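Local coordinates for DNA mismatch repair protein MutS (Thermus aquaticus, PDB 1EWQ) that recognises mismatched base pairs in DNA and, with a weak ATPase activity, takes part in their repair, at residues P346-Q357 with L382-L392. Sequence-based numbering, arbitrary orientation.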
ATOM      1  N   PRO C 346     -15.528 -26.686  16.312  1.00 30.64           N
ATOM      2  CA  PRO C 346     -15.399 -28.099  15.968  1.00 30.96           C
ATOM      3  C   PRO C 346     -14.144 -28.299  15.116  1.00 31.14           C
ATOM      4  O   PRO C 346     -13.558 -29.375  15.095  1.00 31.13           O
ATOM      5  CB  PRO C 346     -16.708 -28.408  15.230  1.00 31.07           C
ATOM      6  CG  PRO C 346     -17.288 -27.047  14.895  1.00 31.23           C
ATOM      7  CD  PRO C 346     -16.879 -26.186  16.029  1.00 30.79           C
ATOM      8  N   LYS C 347     -13.728 -27.241  14.434  1.00 31.34           N
ATOM      9  CA  LYS C 347     -12.530 -27.292  13.609  1.00 31.99           C
ATOM     10  C   LYS C 347     -11.302 -27.417  14.527  1.00 31.60           C
ATOM     11  O   LYS C 347     -10.357 -28.168  14.239  1.00 31.15           O
ATOM     12  CB  LYS C 347     -12.411 -26.016  12.779  1.00 33.21           C
ATOM     13  CG  LYS C 347     -11.480 -26.142  11.599  1.00 34.85           C
ATOM     14  CD  LYS C 347     -12.177 -26.911  10.469  1.00 36.41           C
ATOM     15  CE  LYS C 347     -13.396 -26.140   9.948  1.00 36.95           C
ATOM     16  NZ  LYS C 347     -14.043 -26.837   8.791  1.00 37.08           N
ATOM     17  N   ASP C 348     -11.319 -26.683  15.637  1.00 30.85           N
ATOM     18  CA  ASP C 348     -10.206 -26.750  16.574  1.00 30.64           C
ATOM     19  C   ASP C 348     -10.062 -28.161  17.119  1.00 30.59           C
ATOM     20  O   ASP C 348      -8.948 -28.650  17.261  1.00 30.45           O
ATOM     21  CB  ASP C 348     -10.394 -25.756  17.726  1.00 30.23           C
ATOM     22  CG  ASP C 348     -10.286 -24.316  17.268  1.00 30.07           C
ATOM     23  OD1 ASP C 348      -9.355 -24.015  16.498  1.00 30.41           O
ATOM     24  OD2 ASP C 348     -11.122 -23.486  17.672  1.00 29.65           O
ATOM     25  N   LEU C 349     -11.181 -28.822  17.414  1.00 30.55           N
ATOM     26  CA  LEU C 349     -11.120 -30.190  17.944  1.00 30.65           C
ATOM     27  C   LEU C 349     -10.551 -31.174  16.920  1.00 30.73           C
ATOM     28  O   LEU C 349      -9.896 -32.149  17.284  1.00 30.64           O
ATOM     29  CB  LEU C 349     -12.508 -30.663  18.401  1.00 30.70           C
ATOM     30  CG  LEU C 349     -13.152 -29.850  19.540  1.00 30.61           C
ATOM     31  CD1 LEU C 349     -14.515 -30.428  19.872  1.00 30.48           C
ATOM     32  CD2 LEU C 349     -12.263 -29.870  20.773  1.00 30.25           C
ATOM     33  N   GLY C 350     -10.805 -30.920  15.639  1.00 31.01           N
ATOM     34  CA  GLY C 350     -10.278 -31.798  14.611  1.00 31.11           C
ATOM     35  C   GLY C 350      -8.771 -31.654  14.604  1.00 31.23           C
ATOM     36  O   GLY C 350      -8.032 -32.644  14.644  1.00 31.38           O
ATOM     37  N   ALA C 351      -8.313 -30.406  14.563  1.00 31.32           N
ATOM     38  CA  ALA C 351      -6.881 -30.127  14.574  1.00 31.46           C
ATOM     39  C   ALA C 351      -6.262 -30.698  15.854  1.00 31.55           C
ATOM     40  O   ALA C 351      -5.164 -31.246  15.829  1.00 31.22           O
ATOM     41  CB  ALA C 351      -6.641 -28.619  14.489  1.00 31.07           C
ATOM     42  N   LEU C 352      -6.981 -30.581  16.969  1.00 31.58           N
ATOM     43  CA  LEU C 352      -6.490 -31.099  18.238  1.00 32.18           C
ATOM     44  C   LEU C 352      -6.264 -32.609  18.152  1.00 32.77           C
ATOM     45  O   LEU C 352      -5.203 -33.102  18.523  1.00 32.72           O
ATOM     46  CB  LEU C 352      -7.474 -30.782  19.375  1.00 31.56           C
ATOM     47  CG  LEU C 352      -7.142 -31.398  20.744  1.00 31.16           C
ATOM     48  CD1 LEU C 352      -5.702 -31.069  21.147  1.00 30.66           C
ATOM     49  CD2 LEU C 352      -8.119 -30.885  21.788  1.00 31.23           C
ATOM     50  N   ARG C 353      -7.264 -33.337  17.662  1.00 33.61           N
ATOM     51  CA  ARG C 353      -7.155 -34.787  17.515  1.00 34.56           C
ATOM     52  C   ARG C 353      -5.975 -35.147  16.613  1.00 34.74           C
ATOM     53  O   ARG C 353      -5.204 -36.048  16.928  1.00 34.69           O
ATOM     54  CB  ARG C 353      -8.441 -35.369  16.916  1.00 35.08           C
ATOM     55  CG  ARG C 353      -8.358 -36.860  16.620  1.00 36.11           C
ATOM     56  CD  ARG C 353      -9.585 -37.336  15.867  1.00 37.16           C
ATOM     57  NE  ARG C 353      -9.695 -36.659  14.581  1.00 38.15           N
ATOM     58  CZ  ARG C 353     -10.772 -36.701  13.804  1.00 38.93           C
ATOM     59  NH1 ARG C 353     -11.843 -37.393  14.180  1.00 39.46           N
ATOM     60  NH2 ARG C 353     -10.781 -36.049  12.649  1.00 39.42           N
ATOM     61  N   ARG C 354      -5.845 -34.455  15.487  1.00 35.12           N
ATOM     62  CA  ARG C 354      -4.741 -34.719  14.572  1.00 35.83           C
ATOM     63  C   ARG C 354      -3.411 -34.578  15.309  1.00 35.83           C
ATOM     64  O   ARG C 354      -2.532 -35.438  15.203  1.00 35.67           O
ATOM     65  CB  ARG C 354      -4.775 -33.754  13.376  1.00 36.51           C
ATOM     66  CG  ARG C 354      -3.470 -33.766  12.570  1.00 37.86           C
ATOM     67  CD  ARG C 354      -3.524 -32.999  11.246  1.00 38.59           C
ATOM     68  NE  ARG C 354      -3.939 -31.597  11.343  1.00 39.73           N
ATOM     69  CZ  ARG C 354      -3.483 -30.716  12.231  1.00 40.09           C
ATOM     70  NH1 ARG C 354      -2.590 -31.076  13.142  1.00 40.59           N
ATOM     71  NH2 ARG C 354      -3.898 -29.453  12.184  1.00 39.99           N
ATOM     72  N   SER C 355      -3.282 -33.496  16.070  1.00 35.76           N
ATOM     73  CA  SER C 355      -2.063 -33.230  16.828  1.00 35.81           C
ATOM     74  C   SER C 355      -1.799 -34.277  17.908  1.00 36.03           C
ATOM     75  O   SER C 355      -0.655 -34.676  18.130  1.00 36.14           O
ATOM     76  CB  SER C 355      -2.138 -31.846  17.471  1.00 35.23           C
ATOM     77  OG  SER C 355      -2.263 -30.847  16.481  1.00 34.45           O
ATOM     78  N   LEU C 356      -2.853 -34.717  18.582  1.00 36.24           N
ATOM     79  CA  LEU C 356      -2.696 -35.710  19.632  1.00 36.77           C
ATOM     80  C   LEU C 356      -2.329 -37.089  19.080  1.00 37.45           C
ATOM     81  O   LEU C 356      -1.842 -37.947  19.817  1.00 37.76           O
ATOM     82  CB  LEU C 356      -3.970 -35.798  20.475  1.00 36.15           C
ATOM     83  CG  LEU C 356      -4.330 -34.528  21.255  1.00 35.72           C
ATOM     84  CD1 LEU C 356      -5.529 -34.804  22.139  1.00 35.35           C
ATOM     85  CD2 LEU C 356      -3.143 -34.065  22.095  1.00 34.92           C
ATOM     86  N   GLN C 357      -2.566 -37.302  17.788  1.00 38.03           N
ATOM     87  CA  GLN C 357      -2.222 -38.572  17.150  1.00 38.55           C
ATOM     88  C   GLN C 357      -0.744 -38.538  16.762  1.00 38.63           C
ATOM     89  O   GLN C 357      -0.104 -39.570  16.591  1.00 38.30           O
ATOM     90  CB  GLN C 357      -3.094 -38.801  15.909  1.00 38.96           C
ATOM     91  CG  GLN C 357      -4.581 -38.919  16.232  1.00 39.58           C
ATOM     92  CD  GLN C 357      -5.457 -39.111  15.004  1.00 39.70           C
ATOM     93  OE1 GLN C 357      -5.382 -38.343  14.043  1.00 39.51           O
ATOM     94  NE2 GLN C 357      -6.308 -40.132  15.043  1.00 39.81           N
ATOM     95  N   LEU C 382     -11.875 -38.161  21.211  1.00 43.16           N
ATOM     96  CA  LEU C 382     -12.025 -37.309  20.040  1.00 42.91           C
ATOM     97  C   LEU C 382     -12.199 -38.184  18.807  1.00 43.11           C
ATOM     98  O   LEU C 382     -13.098 -37.957  17.991  1.00 42.92           O
ATOM     99  CB  LEU C 382     -10.805 -36.393  19.870  1.00 42.53           C
ATOM    100  CG  LEU C 382     -10.667 -35.206  20.833  1.00 42.20           C
ATOM    101  CD1 LEU C 382      -9.435 -34.389  20.485  1.00 41.87           C
ATOM    102  CD2 LEU C 382     -11.905 -34.333  20.741  1.00 42.15           C
ATOM    103  N   GLU C 383     -11.340 -39.193  18.683  1.00 43.37           N
ATOM    104  CA  GLU C 383     -11.398 -40.119  17.556  1.00 43.66           C
ATOM    105  C   GLU C 383     -12.755 -40.818  17.473  1.00 43.64           C
ATOM    106  O   GLU C 383     -13.275 -41.054  16.384  1.00 43.60           O
ATOM    107  CB  GLU C 383     -10.299 -41.180  17.684  1.00 43.82           C
ATOM    108  CG  GLU C 383      -8.897 -40.695  17.341  1.00 44.70           C
ATOM    109  CD  GLU C 383      -7.829 -41.734  17.648  1.00 45.05           C
ATOM    110  OE1 GLU C 383      -7.870 -42.838  17.067  1.00 45.21           O
ATOM    111  OE2 GLU C 383      -6.948 -41.450  18.482  1.00 45.74           O
ATOM    112  N   ALA C 384     -13.314 -41.152  18.632  1.00 43.77           N
ATOM    113  CA  ALA C 384     -14.597 -41.843  18.715  1.00 43.77           C
ATOM    114  C   ALA C 384     -15.798 -40.912  18.614  1.00 43.92           C
ATOM    115  O   ALA C 384     -16.912 -41.358  18.353  1.00 43.82           O
ATOM    116  CB  ALA C 384     -14.673 -42.618  20.016  1.00 43.86           C
ATOM    117  N   ALA C 385     -15.574 -39.618  18.822  1.00 43.82           N
ATOM    118  CA  ALA C 385     -16.663 -38.657  18.777  1.00 43.74           C
ATOM    119  C   ALA C 385     -16.849 -37.924  17.455  1.00 43.67           C
ATOM    120  O   ALA C 385     -17.977 -37.749  16.994  1.00 43.76           O
ATOM    121  CB  ALA C 385     -16.492 -37.640  19.895  1.00 43.71           C
ATOM    122  N   LEU C 386     -15.752 -37.504  16.839  1.00 43.79           N
ATOM    123  CA  LEU C 386     -15.842 -36.729  15.608  1.00 43.80           C
ATOM    124  C   LEU C 386     -15.612 -37.500  14.320  1.00 44.23           C
ATOM    125  O   LEU C 386     -14.799 -38.429  14.272  1.00 44.08           O
ATOM    126  CB  LEU C 386     -14.849 -35.568  15.674  1.00 43.55           C
ATOM    127  CG  LEU C 386     -14.772 -34.820  17.011  1.00 43.26           C
ATOM    128  CD1 LEU C 386     -13.673 -33.778  16.942  1.00 42.70           C
ATOM    129  CD2 LEU C 386     -16.115 -34.180  17.326  1.00 42.98           C
ATOM    130  N   VAL C 387     -16.336 -37.106  13.273  1.00 44.66           N
ATOM    131  CA  VAL C 387     -16.182 -37.736  11.968  1.00 45.13           C
ATOM    132  C   VAL C 387     -14.754 -37.460  11.526  1.00 45.65           C
ATOM    133  O   VAL C 387     -14.112 -36.545  12.045  1.00 45.75           O
ATOM    134  CB  VAL C 387     -17.158 -37.148  10.925  1.00 45.08           C
ATOM    135  CG1 VAL C 387     -18.597 -37.450  11.332  1.00 44.92           C
ATOM    136  CG2 VAL C 387     -16.930 -35.645  10.783  1.00 44.86           C
ATOM    137  N   GLU C 388     -14.259 -38.245  10.572  1.00 46.29           N
ATOM    138  CA  GLU C 388     -12.896 -38.083  10.085  1.00 46.93           C
ATOM    139  C   GLU C 388     -12.543 -36.644   9.688  1.00 47.25           C
ATOM    140  O   GLU C 388     -11.502 -36.132  10.096  1.00 47.07           O
ATOM    141  CB  GLU C 388     -12.640 -39.034   8.914  1.00 47.00           C
ATOM    142  CG  GLU C 388     -11.221 -38.960   8.357  1.00 47.17           C
ATOM    143  CD  GLU C 388     -10.959 -39.999   7.283  1.00 47.25           C
ATOM    144  OE1 GLU C 388     -11.878 -40.269   6.486  1.00 47.33           O
ATOM    145  OE2 GLU C 388      -9.835 -40.538   7.227  1.00 47.45           O
ATOM    146  N   ASP C 389     -13.393 -35.993   8.899  1.00 47.66           N
ATOM    147  CA  ASP C 389     -13.131 -34.614   8.490  1.00 48.57           C
ATOM    148  C   ASP C 389     -14.289 -33.725   8.943  1.00 48.88           C
ATOM    149  O   ASP C 389     -15.218 -33.466   8.190  1.00 48.84           O
ATOM    150  CB  ASP C 389     -12.947 -34.526   6.966  1.00 49.21           C
ATOM    151  CG  ASP C 389     -11.794 -35.391   6.461  1.00 50.00           C
ATOM    152  OD1 ASP C 389     -10.724 -35.409   7.112  1.00 50.60           O
ATOM    153  OD2 ASP C 389     -11.946 -36.047   5.406  1.00 50.59           O
ATOM    154  N   PRO C 390     -14.234 -33.241  10.190  1.00 49.43           N
ATOM    155  CA  PRO C 390     -15.260 -32.382  10.792  1.00 49.77           C
ATOM    156  C   PRO C 390     -15.706 -31.151  10.011  1.00 50.30           C
ATOM    157  O   PRO C 390     -14.902 -30.482   9.362  1.00 50.21           O
ATOM    158  CB  PRO C 390     -14.642 -31.996  12.133  1.00 49.61           C
ATOM    159  CG  PRO C 390     -13.802 -33.189  12.465  1.00 49.76           C
ATOM    160  CD  PRO C 390     -13.141 -33.486  11.148  1.00 49.42           C
ATOM    161  N   PRO C 391     -17.014 -30.854  10.058  1.00 50.79           N
ATOM    162  CA  PRO C 391     -17.621 -29.704   9.385  1.00 51.26           C
ATOM    163  C   PRO C 391     -17.238 -28.461  10.181  1.00 51.69           C
ATOM    164  O   PRO C 391     -16.692 -28.579  11.276  1.00 51.79           O
ATOM    165  CB  PRO C 391     -19.117 -29.994   9.481  1.00 51.32           C
ATOM    166  CG  PRO C 391     -19.173 -31.492   9.537  1.00 51.24           C
ATOM    167  CD  PRO C 391     -18.051 -31.805  10.490  1.00 51.02           C
ATOM    168  N   LEU C 392     -17.528 -27.282   9.637  1.00 52.12           N
ATOM    169  CA  LEU C 392     -17.210 -26.020  10.307  1.00 52.56           C
ATOM    170  C   LEU C 392     -18.218 -25.671  11.403  1.00 52.71           C
ATOM    171  O   LEU C 392     -17.834 -25.258  12.499  1.00 52.57           O
ATOM    172  CB  LEU C 392     -17.152 -24.882   9.282  1.00 52.85           C
ATOM    173  CG  LEU C 392     -17.225 -23.434   9.790  1.00 53.13           C
ATOM    174  CD1 LEU C 392     -16.004 -23.101  10.647  1.00 53.30           C
ATOM    175  CD2 LEU C 392     -17.311 -22.499   8.595  1.00 53.30           C
TER
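Arg353 runs from helix 346-366 into the loop that follows helix 376-385, where its guanidinium meets the backbone carbonyls of Leu386, Val387 and Glu388. Its CB lies against the isobutyl group of Leu382, 3.8 Å from Leu382 CD1. CG runs alongside Leu382 CB and Glu383 CG, and Arg353 CD settles 3.7 Å from Glu383 CA, just where the shorter helix is about to end. The chain is extended through its first two torsions and then bends at chi3 (62°), which turns the guanidinium toward the three consecutive carbonyls. Arg353 NH1 gives its straighter bond to Val387 O (3.2 Å, 154°); that oxygen lies close to the guanidinium plane, while NH1 sits well above the plane of the carbonyl. A second bond from NH1, to Leu386 O, is weak and bent. Arg353 NH2 makes a weak bond to Glu388 O at 2.7 Å. It makes another weak one to Val387 O, while Pro390 CD packs obliquely nearby. Leu386 is the first residue to leave helical geometry, so the arginine ties down the chain just as it unwinds. A methionine here would probably leave these three carbonyls without their shared donor and the loop less firmly fixed to the helix.

In this helical part of MutS domain III, helix 346-366 packs against the end of helix 376-385 and the loop that leaves it, with the long helix 479-511 alongside through Phe503, Val506 and Ala510. Leu382 enters as a knob into the hole formed by Leu349, Leu352, Arg353 and Leu356, Leu382 CD1 3.8 Å from Leu352 CG. Four residues after Leu382, Leu386 puts CD1 3.6 Å from Leu349 CB. Toward the start of helix 346-366, Pro390 CB comes near Pro346 O, and Lys347, bent at chi2 and chi3, brings NZ to 3.6 Å from Leu392 CA. Further along the helix, Gln357 NE2 comes up to the Glu383 carboxylate from the opposite direction, their planes 61° apart.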